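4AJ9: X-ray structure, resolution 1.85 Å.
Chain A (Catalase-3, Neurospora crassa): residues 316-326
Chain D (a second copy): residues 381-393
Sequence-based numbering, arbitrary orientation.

Chain A 316-326: PMNYFAETEQI
Chain D 381-393: HRDGQGQAWIHKN

Chain A 316-326 begins as a loop and winds into a short helix that includes residues 320-324. A wider pi-type turn at 320-324 brings A:Glu324 N to A:Tyr319 O at 3.0 Å and A:Gln325 N to A:Phe320 O at 3.0 Å. Chain D 381-393 is mostly loop. It makes a type II beta turn from D:Gly384 to D:Gln387, closed by D:Gln387 N to D:Gly384 O at 3.2 Å, and a brief strand at 390-391. Positive phi at D:Gly386 (67/25) favours glycine. D:Gly384 (86/153) also calls for glycine, because a CB would jam against the carbonyl O of the residue before.

The register is set by CA pairs. A:Met317 CA lies 6.5 Å from D:Lys392 CA, A:Asn318 CA 5.9 Å from D:Ile390 CA, A:Phe320 CA 6.2 Å from D:Asp383 CA, and A:Gln325 CA 8.3 Å from D:Gly386 CA. The start of the chain A stretch therefore meets the end of the chain D stretch. Together the stretches bury 604 Å².

The apolar contacts centre on D:Ile390 (chi1 m, chi2 t). Its CG2 is 3.8 Å from A:Met317 CB, and its CG1 is 4.0 Å from A:Ala321 CB. The A:Met317 side chain (t, t, m) points toward chain D. Its CG is 3.5 Å from D:His391 O, and its SD is 3.7 Å from D:Lys392 CA. A:Ala321 CB also sits 3.6 Å from D:Trp389 O.

The A:Phe320 ring (chi1 178°, chi2 86°) makes a CH-pi contact with D:Asp383 (chi1 m). D:Asp383 CB lies over the ring face, 3.6 Å from the centroid and 8° off the normal. D:Gln387 CB lies at the ring edge, 3.9 Å from A:Phe320 CE2.

A direct hydrogen bond joins the stretches. A:Gln325 (m, t, chi3 131°) donates from NE2 to D:Gln387 O at 3.1 Å, with an angle of 169°. The same NE2 donates to A:Ala321 O at 3.3 Å, so this amide ties the helix to the partner backbone. D:Gln387 (t, p) turns its own amide back into chain D, where NE2 donates to D:Asp383 O at 2.9 Å.

Within chain A, A:Asn318 (chi1 t) caps the helix: its OD1 accepts from A:Ala321 N at 2.9 Å. A:Glu322 OE2 accepts from A:Met317 N at 2.8 Å and from A:Asn318 N at 3.2 Å, which holds the loop against the helix.

Water supplies further polar links. Water 1 accepts from A:Asn318 ND2 at 2.9 Å and donates to A:Met317 O at 2.8 Å and D:His391 O at 2.9 Å. Water 2 accepts from A:Asn318 ND2 at 3.2 Å and donates to D:Asp383 OD1 at 2.6 Å. Water 3 donates to A:Asn318 OD1 at 3.0 Å and accepts from D:Asp383 N at 2.8 Å. Both ends of the A:Asn318 amide thus reach chain D through water.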

ATOM      1  N   PRO A 316      21.981 -17.504   0.650  1.00  7.17           N
ATOM      2  CA  PRO A 316      21.248 -16.750  -0.369  1.00  7.88           C
ATOM      3  C   PRO A 316      22.194 -15.928  -1.249  1.00  4.21           C
ATOM      4  O   PRO A 316      23.321 -15.623  -0.848  1.00  5.07           O
ATOM      5  CB  PRO A 316      20.343 -15.830   0.458  1.00  8.85           C
ATOM      6  CG  PRO A 316      21.037 -15.706   1.776  1.00  9.56           C
ATOM      7  CD  PRO A 316      21.714 -17.024   2.018  1.00  3.65           C
ATOM      8  N   MET A 317      21.730 -15.573  -2.438  1.00  7.81           N
ATOM      9  CA  MET A 317      22.481 -14.692  -3.328  1.00  6.60           C
ATOM     10  C   MET A 317      22.133 -13.226  -3.043  1.00 11.15           C
ATOM     11  O   MET A 317      22.996 -12.356  -3.097  1.00  6.35           O
ATOM     12  CB  MET A 317      22.170 -15.031  -4.786  1.00  8.75           C
ATOM     13  CG  MET A 317      22.813 -14.083  -5.801  1.00 11.61           C
ATOM     14  SD  MET A 317      22.623 -14.670  -7.509  1.00 20.81           S
ATOM     15  CE  MET A 317      23.765 -16.059  -7.515  1.00 22.11           C
ATOM     16  N   ASN A 318      20.862 -12.967  -2.746  1.00  5.64           N
ATOM     17  CA  ASN A 318      20.415 -11.636  -2.352  1.00  4.59           C
ATOM     18  C   ASN A 318      19.587 -11.745  -1.097  1.00  3.27           C
ATOM     19  O   ASN A 318      18.501 -12.326  -1.108  1.00  2.94           O
ATOM     20  CB  ASN A 318      19.596 -10.963  -3.457  1.00  4.80           C
ATOM     21  CG  ASN A 318      19.264  -9.507  -3.138  1.00  9.57           C
ATOM     22  OD1 ASN A 318      18.174  -9.195  -2.642  1.00  9.39           O
ATOM     23  ND2 ASN A 318      20.213  -8.605  -3.418  1.00  5.90           N
ATOM     24  N   TYR A 319      20.100 -11.178  -0.011  1.00  4.54           N
ATOM     25  CA  TYR A 319      19.434 -11.293   1.284  1.00  3.90           C
ATOM     26  C   TYR A 319      17.994 -10.762   1.233  1.00  3.00           C
ATOM     27  O   TYR A 319      17.073 -11.443   1.655  1.00  4.79           O
ATOM     28  CB  TYR A 319      20.239 -10.555   2.355  1.00  5.55           C
ATOM     29  CG  TYR A 319      19.630 -10.590   3.744  1.00  2.23           C
ATOM     30  CD1 TYR A 319      18.561  -9.765   4.083  1.00  1.94           C
ATOM     31  CD2 TYR A 319      20.153 -11.425   4.722  1.00  3.88           C
ATOM     32  CE1 TYR A 319      18.008  -9.795   5.351  1.00  2.27           C
ATOM     33  CE2 TYR A 319      19.619 -11.456   6.005  1.00  2.64           C
ATOM     34  CZ  TYR A 319      18.542 -10.643   6.310  1.00  2.62           C
ATOM     35  OH  TYR A 319      18.017 -10.681   7.585  1.00  3.61           O
ATOM     36  N   PHE A 320      17.799  -9.540   0.745  1.00  4.53           N
ATOM     37  CA  PHE A 320      16.455  -8.968   0.698  1.00  3.81           C
ATOM     38  C   PHE A 320      15.464  -9.885  -0.026  1.00  5.10           C
ATOM     39  O   PHE A 320      14.411 -10.255   0.529  1.00  3.05           O
ATOM     40  CB  PHE A 320      16.435  -7.561   0.068  1.00  4.76           C
ATOM     41  CG  PHE A 320      15.046  -6.987  -0.038  1.00  4.88           C
ATOM     42  CD1 PHE A 320      14.475  -6.303   1.030  1.00  3.60           C
ATOM     43  CD2 PHE A 320      14.287  -7.188  -1.178  1.00  8.10           C
ATOM     44  CE1 PHE A 320      13.189  -5.790   0.941  1.00  4.58           C
ATOM     45  CE2 PHE A 320      12.994  -6.690  -1.267  1.00  5.65           C
ATOM     46  CZ  PHE A 320      12.448  -5.988  -0.203  1.00  4.96           C
ATOM     47  N   ALA A 321      15.810 -10.275  -1.256  1.00  4.02           N
ATOM     48  CA  ALA A 321      14.895 -11.036  -2.106  1.00  6.47           C
ATOM     49  C   ALA A 321      14.503 -12.396  -1.534  1.00  6.26           C
ATOM     50  O   ALA A 321      13.379 -12.868  -1.733  1.00  5.57           O
ATOM     51  CB  ALA A 321      15.480 -11.211  -3.495  1.00  3.70           C
ATOM     52  N   GLU A 322      15.451 -13.024  -0.849  1.00  6.85           N
ATOM     53  CA  GLU A 322      15.271 -14.353  -0.290  1.00  4.55           C
ATOM     54  C   GLU A 322      14.915 -14.293   1.192  1.00  4.84           C
ATOM     55  O   GLU A 322      13.766 -14.526   1.576  1.00  3.80           O
ATOM     56  CB  GLU A 322      16.535 -15.193  -0.548  1.00  4.22           C
ATOM     57  CG  GLU A 322      16.759 -15.423  -2.047  1.00  4.25           C
ATOM     58  CD  GLU A 322      18.081 -16.120  -2.386  1.00  6.88           C
ATOM     59  OE1 GLU A 322      18.250 -17.304  -2.030  1.00 11.30           O
ATOM     60  OE2 GLU A 322      18.950 -15.484  -3.013  1.00  8.22           O
ATOM     61  N   THR A 323      15.894 -13.969   2.024  1.00  6.22           N
ATOM     62  CA  THR A 323      15.693 -13.987   3.465  1.00  2.57           C
ATOM     63  C   THR A 323      14.661 -12.958   3.939  1.00  3.31           C
ATOM     64  O   THR A 323      13.763 -13.294   4.697  1.00  4.14           O
ATOM     65  CB  THR A 323      17.032 -13.784   4.198  1.00  7.41           C
ATOM     66  OG1 THR A 323      17.982 -14.747   3.716  1.00  5.63           O
ATOM     67  CG2 THR A 323      16.858 -13.920   5.717  1.00  2.75           C
ATOM     68  N   GLU A 324      14.775 -11.700   3.514  1.00  4.80           N
ATOM     69  CA  GLU A 324      13.819 -10.689   4.006  1.00  4.11           C
ATOM     70  C   GLU A 324      12.398 -10.959   3.519  1.00  4.92           C
ATOM     71  O   GLU A 324      11.445 -10.868   4.293  1.00  4.74           O
ATOM     72  CB  GLU A 324      14.251  -9.247   3.665  1.00  3.88           C
ATOM     73  CG  GLU A 324      13.412  -8.156   4.389  1.00  5.60           C
ATOM     74  CD  GLU A 324      13.617  -8.131   5.908  1.00  7.28           C
ATOM     75  OE1 GLU A 324      14.580  -8.754   6.392  1.00  4.46           O
ATOM     76  OE2 GLU A 324      12.813  -7.478   6.626  1.00  4.98           O
ATOM     77  N   GLN A 325      12.253 -11.331   2.251  1.00  3.03           N
ATOM     78  CA  GLN A 325      10.922 -11.487   1.675  1.00  4.48           C
ATOM     79  C   GLN A 325      10.184 -12.781   2.031  1.00  6.57           C
ATOM     80  O   GLN A 325       8.955 -12.847   1.892  1.00  3.99           O
ATOM     81  CB  GLN A 325      10.969 -11.317   0.147  1.00  5.75           C
ATOM     82  CG  GLN A 325      11.199  -9.873  -0.299  1.00  3.44           C
ATOM     83  CD  GLN A 325      10.853  -9.618  -1.769  1.00  3.88           C
ATOM     84  OE1 GLN A 325      10.152  -8.662  -2.085  1.00  4.86           O
ATOM     85  NE2 GLN A 325      11.348 -10.468  -2.665  1.00  4.53           N
ATOM     86  N   ILE A 326      10.904 -13.814   2.461  1.00  5.32           N
ATOM     87  CA  ILE A 326      10.246 -15.110   2.641  1.00  6.24           C
ATOM     88  C   ILE A 326       9.130 -15.002   3.674  1.00  3.84           C
ATOM     89  O   ILE A 326       9.294 -14.335   4.688  1.00  5.63           O
ATOM     90  CB  ILE A 326      11.214 -16.267   2.983  1.00  2.42           C
ATOM     91  CG1 ILE A 326      10.478 -17.608   2.878  1.00  4.44           C
ATOM     92  CG2 ILE A 326      11.814 -16.102   4.399  1.00  4.54           C
ATOM     93  CD1 ILE A 326      11.401 -18.832   3.102  1.00  3.81           C
TER
ATOM     94  N   HIS D 381      19.726  -0.793  -8.980  1.00  4.85           N
ATOM     95  CA  HIS D 381      18.474  -0.784  -8.220  1.00  5.43           C
ATOM     96  C   HIS D 381      18.309  -2.121  -7.497  1.00  8.38           C
ATOM     97  O   HIS D 381      18.565  -3.182  -8.072  1.00  7.20           O
ATOM     98  CB  HIS D 381      17.259  -0.579  -9.131  1.00  4.83           C
ATOM     99  CG  HIS D 381      17.297   0.674  -9.957  1.00  7.33           C
ATOM    100  ND1 HIS D 381      16.203   1.123 -10.669  1.00  5.39           N
ATOM    101  CD2 HIS D 381      18.293   1.560 -10.199  1.00  6.23           C
ATOM    102  CE1 HIS D 381      16.520   2.240 -11.301  1.00  3.63           C
ATOM    103  NE2 HIS D 381      17.783   2.522 -11.039  1.00  5.81           N
ATOM    104  N   ARG D 382      17.841  -2.070  -6.258  1.00  4.81           N
ATOM    105  CA  ARG D 382      17.611  -3.272  -5.472  1.00  4.75           C
ATOM    106  C   ARG D 382      16.344  -3.155  -4.642  1.00  3.69           C
ATOM    107  O   ARG D 382      15.819  -2.053  -4.426  1.00  3.73           O
ATOM    108  CB  ARG D 382      18.791  -3.539  -4.534  1.00  3.95           C
ATOM    109  CG  ARG D 382      20.127  -3.819  -5.249  1.00  7.61           C
ATOM    110  CD  ARG D 382      20.101  -5.144  -5.983  1.00  6.45           C
ATOM    111  NE  ARG D 382      21.417  -5.477  -6.520  1.00  8.63           N
ATOM    112  CZ  ARG D 382      21.864  -5.050  -7.698  1.00 10.53           C
ATOM    113  NH1 ARG D 382      21.098  -4.268  -8.454  1.00  5.15           N
ATOM    114  NH2 ARG D 382      23.072  -5.399  -8.113  1.00  8.97           N
ATOM    115  N   ASP D 383      15.872  -4.300  -4.167  1.00  5.37           N
ATOM    116  CA  ASP D 383      14.805  -4.357  -3.171  1.00  5.29           C
ATOM    117  C   ASP D 383      13.503  -3.730  -3.673  1.00  6.40           C
ATOM    118  O   ASP D 383      13.192  -3.806  -4.865  1.00  7.61           O
ATOM    119  CB  ASP D 383      15.242  -3.685  -1.862  1.00  5.38           C
ATOM    120  CG  ASP D 383      16.539  -4.257  -1.299  1.00  4.54           C
ATOM    121  OD1 ASP D 383      17.087  -5.227  -1.878  1.00  5.48           O
ATOM    122  OD2 ASP D 383      16.995  -3.739  -0.256  1.00  4.51           O
ATOM    123  N   GLY D 384      12.738  -3.138  -2.750  1.00  3.37           N
ATOM    124  CA  GLY D 384      11.418  -2.604  -3.053  1.00  9.61           C
ATOM    125  C   GLY D 384      10.337  -3.669  -2.955  1.00  5.49           C
ATOM    126  O   GLY D 384      10.605  -4.859  -3.133  1.00  5.07           O
ATOM    127  N   GLN D 385       9.118  -3.245  -2.662  1.00  4.40           N
ATOM    128  CA  GLN D 385       7.994  -4.171  -2.545  1.00  7.98           C
ATOM    129  C   GLN D 385       7.907  -5.076  -3.776  1.00  5.98           C
ATOM    130  O   GLN D 385       8.027  -4.608  -4.907  1.00  5.01           O
ATOM    131  CB  GLN D 385       6.692  -3.386  -2.378  1.00  8.96           C
ATOM    132  CG  GLN D 385       5.652  -4.076  -1.521  1.00 24.97           C
ATOM    133  CD  GLN D 385       6.104  -4.267  -0.076  1.00 22.14           C
ATOM    134  OE1 GLN D 385       6.622  -5.321   0.290  1.00 30.62           O
ATOM    135  NE2 GLN D 385       5.898  -3.249   0.753  1.00 21.73           N
ATOM    136  N   GLY D 386       7.745  -6.378  -3.555  1.00  6.52           N
ATOM    137  CA  GLY D 386       7.556  -7.311  -4.649  1.00  5.52           C
ATOM    138  C   GLY D 386       8.736  -7.515  -5.596  1.00  6.15           C
ATOM    139  O   GLY D 386       8.540  -7.891  -6.756  1.00  8.12           O
ATOM    140  N   GLN D 387       9.952  -7.270  -5.117  1.00  6.70           N
ATOM    141  CA  GLN D 387      11.160  -7.547  -5.909  1.00  6.77           C
ATOM    142  C   GLN D 387      11.124  -8.974  -6.479  1.00  6.77           C
ATOM    143  O   GLN D 387      11.129  -9.956  -5.726  1.00  4.79           O
ATOM    144  CB  GLN D 387      12.411  -7.357  -5.054  1.00  3.92           C
ATOM    145  CG  GLN D 387      13.714  -7.736  -5.764  1.00  5.51           C
ATOM    146  CD  GLN D 387      13.917  -6.960  -7.056  1.00  7.78           C
ATOM    147  OE1 GLN D 387      13.965  -7.545  -8.139  1.00  8.44           O
ATOM    148  NE2 GLN D 387      14.050  -5.633  -6.945  1.00  5.22           N
ATOM    149  N   ALA D 388      11.080  -9.084  -7.806  1.00  4.51           N
ATOM    150  CA  ALA D 388      10.852 -10.378  -8.467  1.00  7.39           C
ATOM    151  C   ALA D 388      12.122 -11.055  -8.982  1.00  9.01           C
ATOM    152  O   ALA D 388      12.072 -12.206  -9.426  1.00  6.48           O
ATOM    153  CB  ALA D 388       9.835 -10.234  -9.605  1.00 12.77           C
ATOM    154  N   TRP D 389      13.251 -10.353  -8.911  1.00  6.92           N
ATOM    155  CA  TRP D 389      14.523 -10.912  -9.365  1.00  7.03           C
ATOM    156  C   TRP D 389      15.486 -11.165  -8.218  1.00  5.52           C
ATOM    157  O   TRP D 389      15.250 -10.756  -7.083  1.00  6.79           O
ATOM    158  CB  TRP D 389      15.210  -9.992 -10.377  1.00  6.35           C
ATOM    159  CG  TRP D 389      14.325  -9.539 -11.490  1.00  8.91           C
ATOM    160  CD1 TRP D 389      13.168 -10.127 -11.921  1.00  9.71           C
ATOM    161  CD2 TRP D 389      14.518  -8.383 -12.305  1.00  9.53           C
ATOM    162  NE1 TRP D 389      12.638  -9.409 -12.970  1.00  9.12           N
ATOM    163  CE2 TRP D 389      13.449  -8.334 -13.222  1.00  9.55           C
ATOM    164  CE3 TRP D 389      15.499  -7.387 -12.355  1.00  9.92           C
ATOM    165  CZ2 TRP D 389      13.327  -7.325 -14.174  1.00  7.89           C
ATOM    166  CZ3 TRP D 389      15.379  -6.387 -13.306  1.00 15.53           C
ATOM    167  CH2 TRP D 389      14.299  -6.364 -14.201  1.00 11.99           C
ATOM    168  N   ILE D 390      16.577 -11.851  -8.527  1.00  5.10           N
ATOM    169  CA  ILE D 390      17.634 -12.050  -7.552  1.00  8.50           C
ATOM    170  C   ILE D 390      18.934 -11.579  -8.181  1.00 10.84           C
ATOM    171  O   ILE D 390      19.446 -12.208  -9.103  1.00  7.99           O
ATOM    172  CB  ILE D 390      17.710 -13.517  -7.110  1.00  9.90           C
ATOM    173  CG1 ILE D 390      16.436 -13.891  -6.344  1.00 10.38           C
ATOM    174  CG2 ILE D 390      18.933 -13.753  -6.255  1.00  8.04           C
ATOM    175  CD1 ILE D 390      16.363 -15.347  -5.941  1.00  7.07           C
ATOM    176  N   HIS D 391      19.447 -10.445  -7.707  1.00  7.78           N
ATOM    177  CA  HIS D 391      20.595  -9.823  -8.359  1.00  9.02           C
ATOM    178  C   HIS D 391      21.877 -10.509  -7.974  1.00  9.11           C
ATOM    179  O   HIS D 391      22.079 -10.842  -6.812  1.00 14.92           O
ATOM    180  CB  HIS D 391      20.688  -8.343  -8.009  1.00  4.94           C
ATOM    181  CG  HIS D 391      19.590  -7.521  -8.598  1.00  7.41           C
ATOM    182  ND1 HIS D 391      18.324  -7.476  -8.056  1.00  6.95           N
ATOM    183  CD2 HIS D 391      19.563  -6.723  -9.692  1.00  7.36           C
ATOM    184  CE1 HIS D 391      17.564  -6.676  -8.786  1.00  7.93           C
ATOM    185  NE2 HIS D 391      18.293  -6.206  -9.785  1.00  6.49           N
ATOM    186  N   LYS D 392      22.753 -10.705  -8.951  1.00 11.64           N
ATOM    187  CA  LYS D 392      24.002 -11.408  -8.687  1.00 15.27           C
ATOM    188  C   LYS D 392      25.133 -10.474  -8.259  1.00 10.71           C
ATOM    189  O   LYS D 392      26.011 -10.876  -7.505  1.00 10.47           O
ATOM    190  CB  LYS D 392      24.407 -12.209  -9.916  1.00 11.33           C
ATOM    191  CG  LYS D 392      25.609 -13.103  -9.731  1.00 19.80           C
ATOM    192  CD  LYS D 392      25.677 -14.098 -10.879  1.00 36.62           C
ATOM    193  CE  LYS D 392      24.299 -14.716 -11.129  1.00 36.06           C
ATOM    194  NZ  LYS D 392      24.306 -15.711 -12.236  1.00 45.69           N
ATOM    195  N   ASN D 393      25.108  -9.232  -8.738  1.00  2.17           N
ATOM    196  CA  ASN D 393      26.167  -8.276  -8.420  1.00  9.30           C
ATOM    197  C   ASN D 393      26.035  -7.723  -7.003  1.00  8.60           C
ATOM    198  O   ASN D 393      25.120  -6.954  -6.717  1.00  6.02           O
ATOM    199  CB  ASN D 393      26.165  -7.140  -9.447  1.00  9.30           C
ATOM    200  CG  ASN D 393      27.141  -6.029  -9.101  1.00 10.91           C
ATOM    201  OD1 ASN D 393      28.141  -6.244  -8.406  1.00  4.86           O
ATOM    202  ND2 ASN D 393      26.841  -4.824  -9.576  1.00 10.08           N
TER
HETATM  203  O   HOH W   1      22.699  -9.811  -4.208  1.00  5.17           O
HETATM  204  O   HOH W   2      19.637  -5.902  -1.897  1.00  5.18           O
HETATM  205  O   HOH W   3      16.925  -6.896  -4.200  1.00  5.72           O
HETATM  206  O   HOH W   4       7.887  -7.412  -0.737  1.00 12.13           O